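Local structure of 2,3-bisphosphoglycerate-independent phosphoglycerate mutase (2ZKT) at residues 8-13 / 325-330; 194-199 / 220-225; 247-252 / 297-302. The protein probably catalyses the metal-dependent interconversion of 2-phosphoglycerate and 3-phosphoglycerate in glycolysis, without the cofactor 2,3-bisphosphoglycerate. All blocks are in the same frame, centred on the assembly; numbering follows the deposited sequence.

Contact 1: 8-13 / 325-330; sequences LLIILD and RMIGYI. With ZN (zinc ion), chain G.
L8, I10 and L12 meet M326, I327 and I330 through aliphatic branches and a thioether methyl, with no ring at the interface; the flat group that matters is the carboxylate of D13, at the end of 8-13 remote from I330. OD1 of D13 binds a zinc ion at 2.3 Å, a site completed by S60, D346 and H347; OD2 of D13 stands farther from the zinc ion, at 2.7 Å, and also has a weak hydrogen bond with H300. The strand and the helix run antiparallel, their axes 11.6 Å apart and at 170°, a spacing bridged entirely by side chains. I10 and I330 reach toward each other tip to tip, CD1 of I10 lying 4.1 Å from CD1 of I330. In I10 the CG1 branch stands beside the backbone N (chi1 -62°) and CD1 continues it in extended form (chi2 -179°), which brings this methyl also to 4.3 Å from CG1 of I327. The tightest touch is nearer the start of the strand, where L8 and I330 cross obliquely and CD2 of L8 comes to 3.6 Å from CG2 of I330. Toward the metal end, the CE methyl of M326 lies 4.4 Å from CG2 of I10 and equally far from CD2 of L12. M326 and I330 also touch L299 of strand 296-301 and A284 of helix 280-291. Helix 313-331 thus covers the face of the mixed sheet that carries L8, I10 and L12, whereas L9 and I11 pack on helix 60-67 across the sheet; strand 6-12 itself lies between strands 296-301 and 339-344 in this alkaline-phosphatase-type α/β/α fold.

Contact 2: 194-199 / 220-225; sequences EFVKKA and ANYLLI
F195, V196 and A199 of the helix pack on Y222, L223 and I225 of the strand, and the interaction is almost wholly apolar. CD1 of L223 carries much of it, lying 3.6 Å from CE2 of the F195 ring and 3.8 Å from CB of A199. The side chains of F195 and I225 cross at about a right angle, with CD1 of I225 4.1 Å from CD2 of F195. CD1 of I225 also lies 4.1 Å from CG2 of V196, the two side chains sliding past each other in opposite directions.

Of the aromatic contacts, Y222 starts away from the helix with CG anti to the backbone N (chi1 -155°), yet its ring comes back against V196; the closeness modelled between them is doubtful. An alanine in place of Y222 would probably leave the CG1 side of V196 without its aromatic cover and open a gap between helix and strand.

Among charged groups, K198 NZ and OE2 of E194, one turn back, form a salt bridge at 3.1 Å, the hydrogen bond within it weak; K198 NZ also bonds to the carbonyl of G147.

The strand axis lies 7.9 Å from that of the helix and runs at 154° to it. N221 and Y222 together face A103 in a classic beta bulge, at the start of edge strand 222-229. Helix 186-203 thus packs on a four-stranded antiparallel sheet, with L223 and I225 also resting on strand 96-103 and F195 on strand 152-155.

Contact 3: 247-252 / 297-302; sequences AGVIAV and VFLHFK
Strands 247-249 and 297-301 run side by side and parallel, their axes 4.6 Å apart and 18° off alignment, with A247 opposite V297, G248 opposite F298 and V249 opposite L299. F298 bonds on both sides of G248: its N donates to A247 O at 2.9 Å, and its O accepts from V249 N at 2.7 Å. The pairing ends with H300 N donating to V249 O at 3.1 Å. Close CA-H...O contacts from V297 to A247 O and from G248 to F298 O fill in between.

On the face carrying V249 and L299, these two side chains lie together and point the same way, CD1 of L299 being 3.6 Å from V249 CB. Helix 280-291 packs over them. The other face carries F298. I250 crosses its side chain at about a right angle, bringing CD1 in at the ring edge, near its plane and 3.7 Å from F298 CD2.

The parallel strands all deliver their C-terminal ends to one edge of the mixed sheet, where the zinc sites lie, as in the alkaline phosphatase superfamily. Here the chain leaves the sheet after V249, and V252 takes the N-cap position of helix 253-261.

A water bridges the diverging segments: A251 N donates to it, and H300 ND1 sits 3.1 Å from its oxygen. With CG anti to the backbone N (chi1 -169°), the H300 ring points the same way as F298, whose CZ lies at its edge along with K302 CD. V252 and K302 cross at about a right angle, tightly packed, CG2 of V252 being 3.3 Å from K302 CB. K302 bends at chi2 and chi4, and its NZ is hydrogen-bonded to OD2 of D305, a zinc ligand.

In the fold
Contacts 1 and 3 share the mixed sheet, where strands 6-12 and 296-301 are neighbours, and their centres lie only 10 Å apart. Probable hydrogen bonds join them, I11 N to L299 O at 2.9 Å and L9 O to L299 N at 3.0 Å. Both run into the metal centre: contact 1 supplies a zinc ligand in D13, which H300 of contact 3 reaches, and contact 3 brings the K302 side chain to about 5 Å from a zinc ion. Contact 2 belongs to the separate antiparallel sheet, its centre about 41 Å from that of contact 1 and 33 Å from that of contact 3; its nearest atoms stay about 17 Å from contact 3.

Contact 1: 8-13 / 325-330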
# COMPACT_ATOMS: atom_id res chain seq x y z
N LEU B 8 9.68 3.50 -21.31
CA LEU B 8 10.15 3.39 -19.93
C LEU B 8 9.66 2.06 -19.33
O LEU B 8 8.49 1.92 -18.94
CB LEU B 8 9.66 4.58 -19.09
CG LEU B 8 10.09 4.60 -17.62
CD1 LEU B 8 11.58 4.32 -17.46
CD2 LEU B 8 9.73 5.95 -17.05
N LEU B 9 10.56 1.09 -19.28
CA LEU B 9 10.23 -0.21 -18.75
C LEU B 9 10.77 -0.35 -17.33
O LEU B 9 11.99 -0.32 -17.10
CB LEU B 9 10.83 -1.31 -19.66
CG LEU B 9 10.63 -2.75 -19.18
CD1 LEU B 9 9.16 -3.00 -18.87
CD2 LEU B 9 11.14 -3.73 -20.24
N ILE B 10 9.85 -0.51 -16.38
CA ILE B 10 10.20 -0.62 -14.97
C ILE B 10 10.00 -2.03 -14.41
O ILE B 10 8.90 -2.60 -14.48
CB ILE B 10 9.38 0.42 -14.16
CG1 ILE B 10 9.76 1.83 -14.65
CG2 ILE B 10 9.61 0.26 -12.66
CD1 ILE B 10 9.04 2.94 -13.93
N ILE B 11 11.08 -2.61 -13.88
CA ILE B 11 11.02 -3.94 -13.30
C ILE B 11 11.20 -3.95 -11.78
O ILE B 11 12.22 -3.48 -11.23
CB ILE B 11 12.10 -4.88 -13.90
CG1 ILE B 11 11.81 -5.12 -15.40
CG2 ILE B 11 12.15 -6.20 -13.13
CD1 ILE B 11 10.46 -5.77 -15.67
N LEU B 12 10.19 -4.49 -11.09
CA LEU B 12 10.22 -4.61 -9.65
C LEU B 12 10.50 -6.10 -9.40
O LEU B 12 9.58 -6.91 -9.34
CB LEU B 12 8.87 -4.20 -9.05
CG LEU B 12 8.40 -2.81 -9.50
CD1 LEU B 12 7.21 -2.41 -8.66
CD2 LEU B 12 9.52 -1.78 -9.35
N ASP B 13 11.79 -6.43 -9.30
CA ASP B 13 12.27 -7.79 -9.11
C ASP B 13 11.44 -8.63 -8.13
O ASP B 13 11.16 -8.21 -7.00
CB ASP B 13 13.74 -7.73 -8.65
CG ASP B 13 14.56 -8.90 -9.16
OD1 ASP B 13 14.43 -10.01 -8.60
OD2 ASP B 13 15.34 -8.71 -10.14
N ARG B 325 6.50 5.35 -4.68
CA ARG B 325 6.93 6.74 -4.54
C ARG B 325 7.98 7.05 -5.62
O ARG B 325 7.98 8.13 -6.22
CB ARG B 325 7.52 7.00 -3.15
CG ARG B 325 6.56 6.66 -2.02
CD ARG B 325 7.07 7.10 -0.64
NE ARG B 325 6.32 6.41 0.42
CZ ARG B 325 6.77 5.34 1.08
NH1 ARG B 325 7.97 4.83 0.80
NH2 ARG B 325 6.01 4.75 2.00
N MET B 326 8.87 6.08 -5.86
CA MET B 326 9.91 6.23 -6.89
C MET B 326 9.20 6.50 -8.22
O MET B 326 9.58 7.41 -8.97
CB MET B 326 10.76 4.95 -6.98
CG MET B 326 11.71 4.90 -8.17
SD MET B 326 12.60 3.32 -8.31
CE MET B 326 11.27 2.24 -9.07
N ILE B 327 8.16 5.71 -8.50
CA ILE B 327 7.38 5.86 -9.73
C ILE B 327 6.64 7.20 -9.72
O ILE B 327 6.56 7.88 -10.74
CB ILE B 327 6.37 4.69 -9.89
CG1 ILE B 327 7.14 3.39 -10.15
CG2 ILE B 327 5.38 4.99 -11.03
CD1 ILE B 327 6.48 2.15 -9.57
N GLY B 328 6.11 7.56 -8.55
CA GLY B 328 5.39 8.83 -8.42
C GLY B 328 6.28 10.01 -8.80
O GLY B 328 5.81 10.99 -9.40
N TYR B 329 7.56 9.93 -8.46
CA TYR B 329 8.50 11.00 -8.81
C TYR B 329 8.60 11.09 -10.35
O TYR B 329 8.42 12.16 -10.93
CB TYR B 329 9.89 10.71 -8.22
CG TYR B 329 10.95 11.71 -8.67
CD1 TYR B 329 11.07 12.96 -8.05
CD2 TYR B 329 11.79 11.42 -9.75
CE1 TYR B 329 12.00 13.90 -8.50
CE2 TYR B 329 12.71 12.35 -10.22
CZ TYR B 329 12.82 13.59 -9.59
OH TYR B 329 13.72 14.52 -10.08
N ILE B 330 8.87 9.95 -10.99
CA ILE B 330 8.99 9.90 -12.45
C ILE B 330 7.76 10.47 -13.15
O ILE B 330 7.89 11.25 -14.10
CB ILE B 330 9.22 8.46 -12.96
CG1 ILE B 330 10.54 7.91 -12.42
CG2 ILE B 330 9.21 8.44 -14.48
CD1 ILE B 330 10.75 6.42 -12.66
ZN ZN G . 15.00 -11.34 -10.35

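Contact 2: 194-199 / 220-225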
# COMPACT_ATOMS: atom_id res chain seq x y z
N GLU B 194 42.62 -28.08 -12.06
CA GLU B 194 43.96 -27.62 -11.71
C GLU B 194 43.89 -26.27 -10.99
O GLU B 194 44.75 -25.90 -10.19
CB GLU B 194 44.75 -27.49 -13.01
CG GLU B 194 46.09 -26.76 -12.84
CD GLU B 194 46.92 -26.93 -14.10
OE1 GLU B 194 46.67 -27.87 -14.85
OE2 GLU B 194 47.81 -26.11 -14.32
N PHE B 195 42.82 -25.53 -11.32
CA PHE B 195 42.64 -24.17 -10.80
C PHE B 195 42.20 -24.19 -9.33
O PHE B 195 42.55 -23.32 -8.54
CB PHE B 195 41.56 -23.52 -11.66
CG PHE B 195 41.43 -22.07 -11.29
CD1 PHE B 195 42.32 -21.15 -11.82
CD2 PHE B 195 40.43 -21.67 -10.41
CE1 PHE B 195 42.20 -19.81 -11.49
CE2 PHE B 195 40.32 -20.31 -10.08
CZ PHE B 195 41.21 -19.38 -10.61
N VAL B 196 41.37 -25.19 -8.98
CA VAL B 196 40.92 -25.32 -7.60
C VAL B 196 42.05 -25.81 -6.70
O VAL B 196 42.23 -25.35 -5.58
CB VAL B 196 39.74 -26.31 -7.57
CG1 VAL B 196 39.34 -26.58 -6.12
CG2 VAL B 196 38.56 -25.72 -8.31
N LYS B 197 42.80 -26.80 -7.21
CA LYS B 197 43.99 -27.25 -6.49
C LYS B 197 45.00 -26.11 -6.30
O LYS B 197 45.51 -25.85 -5.21
CB LYS B 197 44.64 -28.39 -7.29
CG LYS B 197 43.88 -29.71 -7.16
CD LYS B 197 44.49 -30.82 -8.01
CE LYS B 197 43.83 -32.18 -7.76
NZ LYS B 197 44.49 -33.21 -8.58
N LYS B 198 45.32 -25.44 -7.43
CA LYS B 198 46.29 -24.35 -7.37
C LYS B 198 45.77 -23.19 -6.51
O LYS B 198 46.48 -22.63 -5.68
CB LYS B 198 46.56 -23.87 -8.79
CG LYS B 198 47.87 -24.43 -9.36
CD LYS B 198 48.10 -24.02 -10.82
CE LYS B 198 48.82 -25.11 -11.62
NZ LYS B 198 49.74 -24.49 -12.58
N ALA B 199 44.51 -22.81 -6.76
CA ALA B 199 43.89 -21.73 -5.99
C ALA B 199 43.98 -21.99 -4.48
O ALA B 199 44.26 -21.11 -3.67
CB ALA B 199 42.42 -21.62 -6.41
N ALA B 220 38.38 -19.34 4.16
CA ALA B 220 37.97 -19.32 2.75
C ALA B 220 39.14 -19.94 1.98
O ALA B 220 39.94 -19.21 1.38
CB ALA B 220 37.74 -17.88 2.28
N ASN B 221 39.24 -21.27 2.00
CA ASN B 221 40.35 -21.94 1.31
C ASN B 221 39.93 -22.76 0.09
O ASN B 221 40.77 -23.36 -0.58
CB ASN B 221 41.11 -22.85 2.30
CG ASN B 221 40.32 -24.11 2.66
OD1 ASN B 221 39.12 -24.05 2.93
ND2 ASN B 221 41.01 -25.26 2.68
N TYR B 222 38.62 -22.79 -0.19
CA TYR B 222 38.17 -23.54 -1.35
C TYR B 222 37.33 -22.69 -2.30
O TYR B 222 36.73 -21.68 -1.90
CB TYR B 222 37.39 -24.79 -0.94
CG TYR B 222 37.44 -25.87 -2.01
CD1 TYR B 222 38.66 -26.42 -2.40
CD2 TYR B 222 36.28 -26.32 -2.63
CE1 TYR B 222 38.73 -27.40 -3.40
CE2 TYR B 222 36.33 -27.30 -3.62
CZ TYR B 222 37.56 -27.84 -4.00
OH TYR B 222 37.61 -28.81 -4.98
N LEU B 223 37.29 -23.11 -3.56
CA LEU B 223 36.55 -22.38 -4.58
C LEU B 223 35.40 -23.19 -5.19
O LEU B 223 35.63 -24.24 -5.79
CB LEU B 223 37.54 -21.96 -5.69
CG LEU B 223 38.38 -20.70 -5.47
CD1 LEU B 223 38.92 -20.16 -6.78
CD2 LEU B 223 37.54 -19.66 -4.74
N LEU B 224 34.16 -22.71 -5.02
CA LEU B 224 33.01 -23.40 -5.63
C LEU B 224 32.69 -22.63 -6.92
O LEU B 224 32.27 -21.48 -6.88
CB LEU B 224 31.80 -23.43 -4.70
CG LEU B 224 31.94 -24.34 -3.46
CD1 LEU B 224 30.59 -24.45 -2.75
CD2 LEU B 224 32.42 -25.74 -3.88
N ILE B 225 32.92 -23.30 -8.06
CA ILE B 225 32.71 -22.70 -9.39
C ILE B 225 31.50 -23.29 -10.10
O ILE B 225 31.39 -24.51 -10.27
CB ILE B 225 33.95 -22.92 -10.30
CG1 ILE B 225 35.23 -22.46 -9.58
CG2 ILE B 225 33.79 -22.15 -11.60
CD1 ILE B 225 36.51 -22.79 -10.34

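Contact 3: 247-252 / 297-302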
# COMPACT_ATOMS: atom_id res chain seq x y z
N ALA B 247 19.23 2.99 -22.62
CA ALA B 247 19.99 3.12 -21.37
C ALA B 247 19.25 2.43 -20.22
O ALA B 247 18.03 2.27 -20.26
CB ALA B 247 20.20 4.60 -21.03
N GLY B 248 19.99 2.04 -19.19
CA GLY B 248 19.37 1.39 -18.04
C GLY B 248 19.93 1.82 -16.69
O GLY B 248 21.14 2.00 -16.53
N VAL B 249 19.04 1.99 -15.71
CA VAL B 249 19.44 2.35 -14.35
C VAL B 249 19.42 1.02 -13.59
O VAL B 249 18.35 0.50 -13.26
CB VAL B 249 18.43 3.33 -13.72
CG1 VAL B 249 18.80 3.59 -12.26
CG2 VAL B 249 18.41 4.62 -14.51
N ILE B 250 20.60 0.47 -13.31
CA ILE B 250 20.67 -0.82 -12.64
C ILE B 250 21.78 -0.89 -11.60
O ILE B 250 22.83 -0.28 -11.76
CB ILE B 250 20.91 -1.92 -13.69
CG1 ILE B 250 19.98 -1.69 -14.89
CG2 ILE B 250 20.72 -3.30 -13.06
CD1 ILE B 250 20.28 -2.57 -16.08
N ALA B 251 21.55 -1.67 -10.54
CA ALA B 251 22.55 -1.83 -9.48
C ALA B 251 23.09 -3.27 -9.43
O ALA B 251 24.31 -3.48 -9.47
CB ALA B 251 21.96 -1.42 -8.11
N VAL B 252 22.19 -4.25 -9.35
CA VAL B 252 22.61 -5.65 -9.28
C VAL B 252 23.47 -6.05 -10.48
O VAL B 252 23.12 -5.79 -11.63
CB VAL B 252 21.39 -6.59 -9.20
CG1 VAL B 252 21.84 -8.00 -8.81
CG2 VAL B 252 20.40 -6.06 -8.20
N VAL B 297 14.38 3.53 -21.99
CA VAL B 297 15.06 3.48 -20.70
C VAL B 297 14.51 2.34 -19.85
O VAL B 297 13.29 2.14 -19.75
CB VAL B 297 14.90 4.84 -19.91
CG1 VAL B 297 15.39 4.69 -18.47
CG2 VAL B 297 15.71 5.94 -20.61
N PHE B 298 15.42 1.58 -19.24
CA PHE B 298 15.08 0.44 -18.39
C PHE B 298 15.50 0.76 -16.95
O PHE B 298 16.64 1.16 -16.70
CB PHE B 298 15.81 -0.81 -18.91
CG PHE B 298 15.72 -2.00 -17.99
CD1 PHE B 298 14.49 -2.64 -17.77
CD2 PHE B 298 16.85 -2.46 -17.33
CE1 PHE B 298 14.40 -3.74 -16.89
CE2 PHE B 298 16.77 -3.56 -16.44
CZ PHE B 298 15.55 -4.20 -16.23
N LEU B 299 14.59 0.58 -16.00
CA LEU B 299 14.87 0.84 -14.58
C LEU B 299 14.62 -0.44 -13.77
O LEU B 299 13.54 -1.04 -13.85
CB LEU B 299 13.97 1.97 -14.07
CG LEU B 299 13.97 2.27 -12.56
CD1 LEU B 299 15.39 2.53 -12.06
CD2 LEU B 299 13.09 3.48 -12.29
N HIS B 300 15.62 -0.84 -12.99
CA HIS B 300 15.51 -2.05 -12.17
C HIS B 300 15.56 -1.73 -10.67
O HIS B 300 16.33 -0.88 -10.23
CB HIS B 300 16.65 -3.00 -12.57
CG HIS B 300 16.52 -4.38 -12.00
ND1 HIS B 300 16.94 -4.70 -10.73
CD2 HIS B 300 16.02 -5.53 -12.54
CE1 HIS B 300 16.71 -5.99 -10.50
NE2 HIS B 300 16.16 -6.51 -11.58
N PHE B 301 14.71 -2.41 -9.90
CA PHE B 301 14.63 -2.24 -8.43
C PHE B 301 14.67 -3.66 -7.86
O PHE B 301 13.71 -4.40 -8.00
CB PHE B 301 13.30 -1.56 -8.06
CG PHE B 301 13.15 -1.27 -6.58
CD1 PHE B 301 13.96 -0.30 -5.96
CD2 PHE B 301 12.21 -1.96 -5.81
CE1 PHE B 301 13.82 -0.02 -4.60
CE2 PHE B 301 12.06 -1.70 -4.45
CZ PHE B 301 12.86 -0.72 -3.84
N LYS B 302 15.77 -4.02 -7.20
CA LYS B 302 15.96 -5.38 -6.67
C LYS B 302 15.41 -5.79 -5.29
O LYS B 302 14.86 -6.90 -5.14
CB LYS B 302 17.46 -5.71 -6.71
CG LYS B 302 17.82 -7.14 -6.31
CD LYS B 302 17.22 -8.16 -7.27
CE LYS B 302 17.94 -9.51 -7.17
NZ LYS B 302 18.05 -9.99 -5.76
O HOH W 1 19.11 -3.10 -9.20